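Long-range contacts in putative uncharacterized protein (Legionella drancourtii, PDB 4JVS), which probably acts as a GTPase-activating protein delivered through the Dot/Icm secretion system, here seen as the GAP domain of a LepB-family effector with GDP and aluminum fluoride: residues L26-E31 and E56-G61; N93-F98 and A139-P144; T237-S242 and D270-E275. One frame throughout, in Å; residues are numbered along the deposited sequence.

In the fold
The domain is largely helical, and the three contacts follow one another along the chain, each closing before the next opens. Contacts 1 and 2 fall in the N-terminal subdomain of the LepB GAP domain but lie on opposite sides of the chain's centre, their own centres about 35 Å apart. Contact 3, in the C-terminal subdomain, is closer to contact 2: their centres are about 23 Å apart and their nearest atoms about 9 Å. None touches another. Contact 2 is the buried one, and the side chain of its Tyr-141 is about 12 Å from the bound aluminum fluoride. Contacts 1 and 3, about 46 Å apart between centres, are both partly buried.

Contact 1: residues L26-E31 and E56-G61; sequences LQMEQE and EEVNFG
Leu-26 and Val-58 meet where the extended loop before helix 34-45 passes the N-terminal lead-in to helix 60-80, a helix whose N-cap is Asn-59. The apolar touch runs through one branch of the valine: Val-58 CG2 lies 3.7 Å from Leu-26 CB, and it also sits against the carbonyl oxygen of Leu-26. With CG1 anti to its backbone N (chi1 179°), Val-58 turns CG2 to Leu-26 and leaves CG1 for other neighbours. One of these is Met-28, whose SD approaches CG1 more loosely, at 4.5 Å, and comes nearer to the backbone of Asn-59, with SD 3.9 Å from Asn-59 O.

At the exposed border, Gln-27 and Glu-57 run side by side and point the same way. Their amide and carboxylate planes are nearly perpendicular, 88° apart, and Gln-27 NE2 is 3.8 Å from Glu-57 OE2, a polar neighbourhood rather than a firm bond.

The second shell is supplied mainly by helix 34-45. The indole of Trp-41 touches both Leu-26 and Met-28 and gives its NE1 hydrogen to the carbonyl oxygen of Gln-27, while Leu-26 is backbone-bonded to Arg-54. Leu-174 of helix 156-177 touches Leu-26 and also Phe-60, so the two chain segments share a helical neighbour as well as the direct touch. Within the N-terminal GAP subdomain the contact joins the loop ahead of helix 34-45 to the beginning of helix 60-80. There Asn-59 OD1 caps the helix by accepting the backbone N-H of Gln-62, and Val-58 CG1 stands 4.2 Å above one face of the Phe-60 ring, offset toward its rim.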
loop_
_atom_site.group_PDB
_atom_site.type_symbol
_atom_site.label_atom_id
_atom_site.label_comp_id
_atom_site.label_asym_id
_atom_site.label_seq_id
_atom_site.Cartn_x
_atom_site.Cartn_y
_atom_site.Cartn_z
ATOM N N LEU A 26 7.238 -6.922 25.372
ATOM C CA LEU A 26 7.131 -5.615 24.743
ATOM C C LEU A 26 5.970 -4.846 25.347
ATOM O O LEU A 26 4.833 -5.322 25.345
ATOM C CB LEU A 26 6.930 -5.750 23.239
ATOM C CG LEU A 26 7.967 -6.590 22.509
ATOM C CD1 LEU A 26 7.630 -6.606 21.042
ATOM C CD2 LEU A 26 9.378 -6.064 22.756
ATOM N N GLN A 27 6.264 -3.657 25.860
ATOM C CA GLN A 27 5.250 -2.817 26.482
ATOM C C GLN A 27 5.203 -1.423 25.873
ATOM O O GLN A 27 6.231 -0.893 25.437
ATOM C CB GLN A 27 5.483 -2.720 27.991
ATOM C CG GLN A 27 4.744 -3.781 28.791
ATOM C CD GLN A 27 4.813 -3.531 30.280
ATOM O OE1 GLN A 27 5.904 -3.447 30.857
ATOM N NE2 GLN A 27 3.649 -3.403 30.915
ATOM N N MET A 28 4.036 -0.807 25.865
ATOM C CA MET A 28 3.898 0.495 25.263
ATOM C C MET A 28 3.771 1.583 26.280
ATOM O O MET A 28 2.977 1.529 27.176
ATOM C CB MET A 28 2.737 0.527 24.330
ATOM C CG MET A 28 2.902 -0.406 23.174
ATOM S SD MET A 28 1.815 0.056 21.866
ATOM C CE MET A 28 2.064 1.807 21.778
ATOM N N GLU A 29 4.605 2.582 26.098
ATOM C CA GLU A 29 4.990 3.512 27.118
ATOM C C GLU A 29 4.002 4.603 27.446
ATOM O O GLU A 29 3.042 4.842 26.736
ATOM C CB GLU A 29 6.357 4.101 26.819
ATOM C CG GLU A 29 7.080 3.468 25.654
ATOM C CD GLU A 29 8.528 3.200 25.959
ATOM O OE1 GLU A 29 9.349 4.107 25.829
ATOM O OE2 GLU A 29 8.839 2.073 26.339
ATOM N N GLN A 30 4.268 5.278 28.548
ATOM C CA GLN A 30 3.284 6.123 29.154
ATOM C C GLN A 30 2.837 7.196 28.200
ATOM O O GLN A 30 1.660 7.454 28.080
ATOM C CB GLN A 30 3.882 6.763 30.407
ATOM C CG GLN A 30 4.774 7.970 30.154
ATOM C CD GLN A 30 4.655 9.028 31.240
ATOM O OE1 GLN A 30 3.933 10.004 31.098
ATOM N NE2 GLN A 30 5.373 8.832 32.325
ATOM N N GLU A 31 3.758 7.854 27.530
ATOM C CA GLU A 31 3.374 8.638 26.395
ATOM C C GLU A 31 4.539 8.722 25.470
ATOM O O GLU A 31 4.626 9.628 24.682
ATOM C CB GLU A 31 2.818 10.002 26.806
ATOM C CG GLU A 31 2.759 11.056 25.699
ATOM C CD GLU A 31 1.475 11.043 24.894
ATOM O OE1 GLU A 31 0.818 9.991 24.824
ATOM O OE2 GLU A 31 1.128 12.075 24.308
ATOM N N GLU A 56 1.944 -9.943 23.437
ATOM C CA GLU A 56 0.559 -10.054 23.900
ATOM C C GLU A 56 -0.007 -8.714 24.386
ATOM O O GLU A 56 -1.186 -8.424 24.196
ATOM C CB GLU A 56 0.457 -11.104 25.018
ATOM C CG GLU A 56 1.691 -12.028 25.150
ATOM C CD GLU A 56 1.846 -13.009 23.981
ATOM O OE1 GLU A 56 2.995 -13.397 23.669
ATOM O OE2 GLU A 56 0.817 -13.393 23.375
ATOM N N GLU A 57 0.835 -7.896 25.007
ATOM C CA GLU A 57 0.374 -6.636 25.584
ATOM C C GLU A 57 0.550 -5.440 24.644
ATOM O O GLU A 57 0.347 -4.283 25.041
ATOM C CB GLU A 57 1.035 -6.393 26.942
ATOM C CG GLU A 57 0.768 -7.525 27.920
ATOM C CD GLU A 57 0.991 -7.135 29.368
ATOM O OE1 GLU A 57 1.116 -8.060 30.206
ATOM O OE2 GLU A 57 1.035 -5.915 29.661
ATOM N N VAL A 58 0.909 -5.734 23.397
ATOM C CA VAL A 58 1.048 -4.710 22.372
ATOM C C VAL A 58 -0.313 -4.427 21.720
ATOM O O VAL A 58 -0.963 -5.328 21.197
ATOM C CB VAL A 58 2.113 -5.114 21.305
ATOM C CG1 VAL A 58 2.235 -4.061 20.212
ATOM C CG2 VAL A 58 3.463 -5.328 21.960
ATOM N N ASN A 59 -0.745 -3.173 21.774
ATOM C CA ASN A 59 -1.950 -2.750 21.080
ATOM C C ASN A 59 -1.599 -2.167 19.718
ATOM O O ASN A 59 -1.128 -1.033 19.622
ATOM C CB ASN A 59 -2.709 -1.721 21.913
ATOM C CG ASN A 59 -4.012 -1.282 21.266
ATOM O OD1 ASN A 59 -4.171 -1.307 20.047
ATOM N ND2 ASN A 59 -4.952 -0.853 22.090
ATOM N N PHE A 60 -1.872 -2.933 18.668
ATOM C CA PHE A 60 -1.452 -2.556 17.328
ATOM C C PHE A 60 -2.064 -1.249 16.819
ATOM O O PHE A 60 -1.378 -0.470 16.150
ATOM C CB PHE A 60 -1.630 -3.719 16.354
ATOM C CG PHE A 60 -0.625 -4.808 16.554
ATOM C CD1 PHE A 60 0.678 -4.646 16.129
ATOM C CD2 PHE A 60 -0.964 -5.974 17.199
ATOM C CE1 PHE A 60 1.616 -5.647 16.328
ATOM C CE2 PHE A 60 -0.034 -6.968 17.401
ATOM C CZ PHE A 60 1.256 -6.803 16.972
ATOM N N GLY A 61 -3.323 -0.997 17.167
ATOM C CA GLY A 61 -3.951 0.294 16.924
ATOM C C GLY A 61 -3.216 1.464 17.575
ATOM O O GLY A 61 -3.018 2.512 16.949
#

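Contact 2: residues N93-F98 and A139-P144; sequences NFFTAF and APYEAP
An Asx turn at Asn-93, set within the type I beta turn from Asn-93 to Thr-96, packs against Tyr-141 and Pro-144 at the start of helix 142-151. Asn-93 OD1 accepts the backbone N-H of Phe-95 in the carbonyl plane, on a lone pair, and this steadies the amide. Its other end reaches tip to tip with Tyr-141: ND2 donates to Tyr-141 OH over 3.0 Å, almost straight at 172°, with the oxygen close to the amide plane. With CG between the backbone N and the carbonyl carbon (chi1 51°), the amide can serve both the turn and the tyrosine. The strongest polar partner of each side chain lies outside the two segments: the carbonyl oxygen of Tyr-116 for Asn-93 ND2, that of Ile-113 for Tyr-141 OH.

Beside this link, Tyr-141 turns its edge toward the face of Phe-95 in an offset edge-to-face pair, with centroids 5.7 Å apart and planes at 68°. Trp-157 adds a second edge-to-face partner for Phe-95, and Ile-121 of helix 118-124 touches Asn-93, Phe-95 and Tyr-141 alike. The result is a buried aromatic cluster packed against the first turn of helix 142-151. From that turn Glu-142 reaches outside the two segments, to a salt bridge with a basic side chain of another protein's chain.

Pro-144 packs against the CB atoms of both phenylalanines. Its CB lies 4.0 Å from Phe-95 CB and 4.2 Å from Phe-98 CB, while its CG rests 4.0 Å from the carbonyl oxygen of Phe-98.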
loop_
_atom_site.group_PDB
_atom_site.type_symbol
_atom_site.label_atom_id
_atom_site.label_comp_id
_atom_site.label_asym_id
_atom_site.label_seq_id
_atom_site.Cartn_x
_atom_site.Cartn_y
_atom_site.Cartn_z
ATOM N N ASN A 93 4.245 19.621 -7.139
ATOM C CA ASN A 93 5.299 18.862 -6.485
ATOM C C ASN A 93 6.287 18.368 -7.520
ATOM O O ASN A 93 6.061 18.506 -8.723
ATOM C CB ASN A 93 4.737 17.676 -5.703
ATOM C CG ASN A 93 3.806 16.817 -6.532
ATOM O OD1 ASN A 93 4.225 16.141 -7.468
ATOM N ND2 ASN A 93 2.530 16.833 -6.182
ATOM N N PHE A 94 7.376 17.771 -7.059
ATOM C CA PHE A 94 8.419 17.389 -7.985
ATOM C C PHE A 94 8.195 16.042 -8.673
ATOM O O PHE A 94 9.096 15.538 -9.354
ATOM C CB PHE A 94 9.809 17.503 -7.344
ATOM C CG PHE A 94 9.962 16.787 -6.020
ATOM C CD1 PHE A 94 9.630 15.442 -5.879
ATOM C CD2 PHE A 94 10.508 17.453 -4.927
ATOM C CE1 PHE A 94 9.802 14.786 -4.657
ATOM C CE2 PHE A 94 10.691 16.804 -3.704
ATOM C CZ PHE A 94 10.342 15.465 -3.568
ATOM N N PHE A 95 6.998 15.472 -8.511
ATOM C CA PHE A 95 6.673 14.174 -9.126
ATOM C C PHE A 95 6.153 14.307 -10.548
ATOM O O PHE A 95 6.090 13.321 -11.280
ATOM C CB PHE A 95 5.638 13.410 -8.302
ATOM C CG PHE A 95 6.111 13.021 -6.936
ATOM C CD1 PHE A 95 7.022 11.992 -6.771
ATOM C CD2 PHE A 95 5.640 13.675 -5.817
ATOM C CE1 PHE A 95 7.452 11.631 -5.517
ATOM C CE2 PHE A 95 6.063 13.313 -4.564
ATOM C CZ PHE A 95 6.970 12.292 -4.411
ATOM N N THR A 96 5.780 15.533 -10.914
ATOM C CA THR A 96 5.154 15.855 -12.202
ATOM C C THR A 96 5.894 15.277 -13.422
ATOM O O THR A 96 5.267 14.795 -14.374
ATOM C CB THR A 96 4.933 17.393 -12.329
ATOM O OG1 THR A 96 3.726 17.752 -11.644
ATOM C CG2 THR A 96 4.846 17.850 -13.789
ATOM N N ALA A 97 7.223 15.296 -13.362
ATOM C CA ALA A 97 8.065 14.731 -14.414
ATOM C C ALA A 97 7.842 13.228 -14.643
ATOM O O ALA A 97 8.208 12.690 -15.692
ATOM C CB ALA A 97 9.523 14.997 -14.102
ATOM N N PHE A 98 7.305 12.555 -13.655
ATOM C CA PHE A 98 7.108 11.137 -13.721
ATOM C C PHE A 98 5.665 10.755 -13.888
ATOM O O PHE A 98 5.309 9.662 -13.597
ATOM C CB PHE A 98 7.591 10.518 -12.438
ATOM C CG PHE A 98 9.027 10.734 -12.164
ATOM C CD1 PHE A 98 9.965 10.016 -12.818
ATOM C CD2 PHE A 98 9.437 11.621 -11.240
ATOM C CE1 PHE A 98 11.246 10.193 -12.590
ATOM C CE2 PHE A 98 10.729 11.780 -11.016
ATOM C CZ PHE A 98 11.631 11.061 -11.703
ATOM N N ALA A 139 -3.370 5.790 -4.703
ATOM C CA ALA A 139 -2.882 5.199 -5.945
ATOM C C ALA A 139 -2.265 6.148 -6.990
ATOM O O ALA A 139 -1.363 5.740 -7.731
ATOM C CB ALA A 139 -3.981 4.346 -6.579
ATOM N N PRO A 140 -2.746 7.408 -7.082
ATOM C CA PRO A 140 -2.167 8.177 -8.185
ATOM C C PRO A 140 -0.708 8.570 -7.988
ATOM O O PRO A 140 -0.095 9.038 -8.955
ATOM C CB PRO A 140 -3.056 9.426 -8.242
ATOM C CG PRO A 140 -4.349 8.999 -7.615
ATOM C CD PRO A 140 -3.926 8.090 -6.516
ATOM N N TYR A 141 -0.159 8.382 -6.786
ATOM C CA TYR A 141 1.235 8.753 -6.545
ATOM C C TYR A 141 2.188 7.585 -6.288
ATOM O O TYR A 141 3.387 7.796 -6.146
ATOM C CB TYR A 141 1.348 9.816 -5.448
ATOM C CG TYR A 141 1.131 11.219 -5.967
ATOM C CD1 TYR A 141 2.167 11.932 -6.562
ATOM C CD2 TYR A 141 -0.115 11.825 -5.878
ATOM C CE1 TYR A 141 1.971 13.220 -7.051
ATOM C CE2 TYR A 141 -0.329 13.115 -6.362
ATOM C CZ TYR A 141 0.717 13.806 -6.946
ATOM O OH TYR A 141 0.496 15.079 -7.425
ATOM N N GLU A 142 1.659 6.363 -6.266
ATOM C CA GLU A 142 2.475 5.159 -6.064
ATOM C C GLU A 142 3.543 4.944 -7.133
ATOM O O GLU A 142 4.675 4.573 -6.822
ATOM C CB GLU A 142 1.594 3.918 -5.989
ATOM C CG GLU A 142 0.697 3.852 -4.773
ATOM C CD GLU A 142 1.431 3.435 -3.499
ATOM O OE1 GLU A 142 2.687 3.399 -3.509
ATOM O OE2 GLU A 142 0.737 3.146 -2.486
ATOM N N ALA A 143 3.179 5.150 -8.393
ATOM C CA ALA A 143 4.131 4.987 -9.492
ATOM C C ALA A 143 5.108 6.159 -9.610
ATOM O O ALA A 143 6.314 5.934 -9.710
ATOM C CB ALA A 143 3.413 4.722 -10.819
ATOM N N PRO A 144 4.604 7.411 -9.603
ATOM C CA PRO A 144 5.578 8.509 -9.615
ATOM C C PRO A 144 6.527 8.437 -8.426
ATOM O O PRO A 144 7.721 8.685 -8.587
ATOM C CB PRO A 144 4.698 9.749 -9.505
ATOM C CG PRO A 144 3.421 9.338 -10.140
ATOM C CD PRO A 144 3.224 7.919 -9.716
#

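Contact 3: residues T237-S242 and D270-E275; sequences TLNAMS and DSLWQE
Leu-272 reaches out from the first turn of helix 271-280 to meet Leu-238 and Asn-239, at the C-terminal end of helix 235-238. Its CB points toward that segment. CG is anti to the carbonyl carbon (chi1 -72°), and CD1 then continues the chain outward, anti to CA (chi2 179°). The leucine also lies against the Asn-239 side chain, the two crossing at about a right angle.

At the tip the methyls part company. CD1 takes the apolar partner, 4.2 Å from Leu-238 CD2, and CD2 packs against backbone, 3.6 Å from the carbonyl oxygen of Leu-238. One turn further along the helix, the Glu-275 chain is bent at chi2; its OE1 lies 3.7 Å from Met-241 O, a proximity of two oxygens rather than a bond.

This is a helix-end contact of the C-terminal GAP subdomain. Leu-246 of helix 243-253 touches Leu-238, Leu-272 and Glu-275, and so packs on residues of both segments. That helix begins right after Ser-242, its N-cap, whose OG engages Gln-245 N and the carbonyl oxygen of Lys-104, just past strand 106-107 in space but ahead of it in sequence. Leu-238 also packs on Leu-262, Arg-265 and Ile-266 of helix 261-267, which places the contact among helices 235-238, 243-253, 261-267 and 271-280.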
loop_
_atom_site.group_PDB
_atom_site.type_symbol
_atom_site.label_atom_id
_atom_site.label_comp_id
_atom_site.label_asym_id
_atom_site.label_seq_id
_atom_site.Cartn_x
_atom_site.Cartn_y
_atom_site.Cartn_z
ATOM N N THR A 237 -6.715 27.155 -13.441
ATOM C CA THR A 237 -6.266 25.781 -13.354
ATOM C C THR A 237 -7.324 24.917 -12.773
ATOM O O THR A 237 -7.457 23.767 -13.077
ATOM C CB THR A 237 -5.023 25.624 -12.500
ATOM O OG1 THR A 237 -3.920 26.222 -13.169
ATOM C CG2 THR A 237 -4.742 24.180 -12.311
ATOM N N LEU A 238 -8.026 25.508 -11.849
ATOM C CA LEU A 238 -9.057 24.830 -11.076
ATOM C C LEU A 238 -10.349 24.602 -11.873
ATOM O O LEU A 238 -11.064 23.638 -11.626
ATOM C CB LEU A 238 -9.336 25.619 -9.798
ATOM C CG LEU A 238 -10.143 24.988 -8.666
ATOM C CD1 LEU A 238 -9.482 23.729 -8.134
ATOM C CD2 LEU A 238 -10.311 26.012 -7.554
ATOM N N ASN A 239 -10.644 25.485 -12.830
ATOM C CA ASN A 239 -11.830 25.331 -13.682
ATOM C C ASN A 239 -11.596 24.356 -14.822
ATOM O O ASN A 239 -12.506 24.060 -15.596
ATOM C CB ASN A 239 -12.301 26.676 -14.238
ATOM C CG ASN A 239 -12.866 27.589 -13.164
ATOM O OD1 ASN A 239 -12.338 28.675 -12.921
ATOM N ND2 ASN A 239 -13.946 27.157 -12.517
ATOM N N ALA A 240 -10.367 23.863 -14.913
ATOM C CA ALA A 240 -9.997 22.866 -15.910
ATOM C C ALA A 240 -10.091 21.448 -15.335
ATOM O O ALA A 240 -9.993 20.452 -16.058
ATOM C CB ALA A 240 -8.584 23.141 -16.437
ATOM N N MET A 241 -10.276 21.360 -14.025
ATOM C CA MET A 241 -10.282 20.070 -13.349
ATOM C C MET A 241 -11.557 19.259 -13.586
ATOM O O MET A 241 -12.631 19.817 -13.799
ATOM C CB MET A 241 -10.029 20.273 -11.857
ATOM C CG MET A 241 -8.699 20.937 -11.593
ATOM S SD MET A 241 -8.079 20.591 -9.948
ATOM C CE MET A 241 -6.316 20.493 -10.286
ATOM N N SER A 242 -11.428 17.938 -13.560
ATOM C CA SER A 242 -12.588 17.061 -13.637
ATOM C C SER A 242 -13.320 17.082 -12.310
ATOM O O SER A 242 -12.817 17.623 -11.328
ATOM C CB SER A 242 -12.158 15.627 -13.934
ATOM O OG SER A 242 -11.699 14.987 -12.750
ATOM N N ASP A 270 -20.659 27.012 -8.000
ATOM C CA ASP A 270 -21.827 26.858 -8.846
ATOM C C ASP A 270 -21.597 25.943 -10.010
ATOM O O ASP A 270 -22.281 24.952 -10.152
ATOM C CB ASP A 270 -22.277 28.208 -9.375
ATOM C CG ASP A 270 -23.655 28.588 -8.917
ATOM O OD1 ASP A 270 -24.090 28.120 -7.869
ATOM O OD2 ASP A 270 -24.309 29.379 -9.590
ATOM N N SER A 271 -20.691 26.330 -10.889
ATOM C CA SER A 271 -20.153 25.488 -11.938
ATOM C C SER A 271 -19.221 24.397 -11.499
ATOM O O SER A 271 -19.337 23.281 -11.925
ATOM C CB SER A 271 -19.467 26.342 -12.973
ATOM O OG SER A 271 -18.083 26.217 -12.865
ATOM N N LEU A 272 -18.297 24.739 -10.629
ATOM C CA LEU A 272 -17.395 23.785 -9.980
ATOM C C LEU A 272 -18.158 22.812 -9.085
ATOM O O LEU A 272 -17.875 21.623 -9.077
ATOM C CB LEU A 272 -16.315 24.492 -9.164
ATOM C CG LEU A 272 -15.209 25.204 -9.934
ATOM C CD1 LEU A 272 -14.242 25.855 -8.954
ATOM C CD2 LEU A 272 -14.484 24.237 -10.859
ATOM N N TRP A 273 -19.132 23.327 -8.345
ATOM C CA TRP A 273 -19.952 22.501 -7.470
ATOM C C TRP A 273 -20.746 21.442 -8.228
ATOM O O TRP A 273 -20.943 20.329 -7.737
ATOM C CB TRP A 273 -20.918 23.366 -6.671
ATOM C CG TRP A 273 -21.996 22.560 -6.049
ATOM C CD1 TRP A 273 -23.314 22.555 -6.387
ATOM C CD2 TRP A 273 -21.841 21.605 -4.993
ATOM N NE1 TRP A 273 -24.001 21.667 -5.590
ATOM C CE2 TRP A 273 -23.122 21.070 -4.733
ATOM C CE3 TRP A 273 -20.754 21.162 -4.238
ATOM C CZ2 TRP A 273 -23.334 20.110 -3.747
ATOM C CZ3 TRP A 273 -20.969 20.213 -3.261
ATOM C CH2 TRP A 273 -22.250 19.696 -3.025
ATOM N N GLN A 274 -21.140 21.757 -9.440
ATOM C CA GLN A 274 -21.859 20.829 -10.265
ATOM C C GLN A 274 -21.039 19.628 -10.568
ATOM O O GLN A 274 -21.509 18.528 -10.527
ATOM C CB GLN A 274 -22.120 21.500 -11.579
ATOM C CG GLN A 274 -23.570 21.577 -11.961
ATOM C CD GLN A 274 -23.756 22.427 -13.169
ATOM O OE1 GLN A 274 -22.807 22.731 -13.862
ATOM N NE2 GLN A 274 -24.978 22.821 -13.427
ATOM N N GLU A 275 -19.794 19.852 -10.910
ATOM C CA GLU A 275 -18.891 18.770 -11.152
ATOM C C GLU A 275 -18.609 18.001 -9.916
ATOM O O GLU A 275 -18.456 16.813 -9.965
ATOM C CB GLU A 275 -17.618 19.280 -11.745
ATOM C CG GLU A 275 -17.865 20.274 -12.840
ATOM C CD GLU A 275 -17.466 19.751 -14.173
ATOM O OE1 GLU A 275 -16.280 19.556 -14.401
ATOM O OE2 GLU A 275 -18.347 19.541 -15.004
#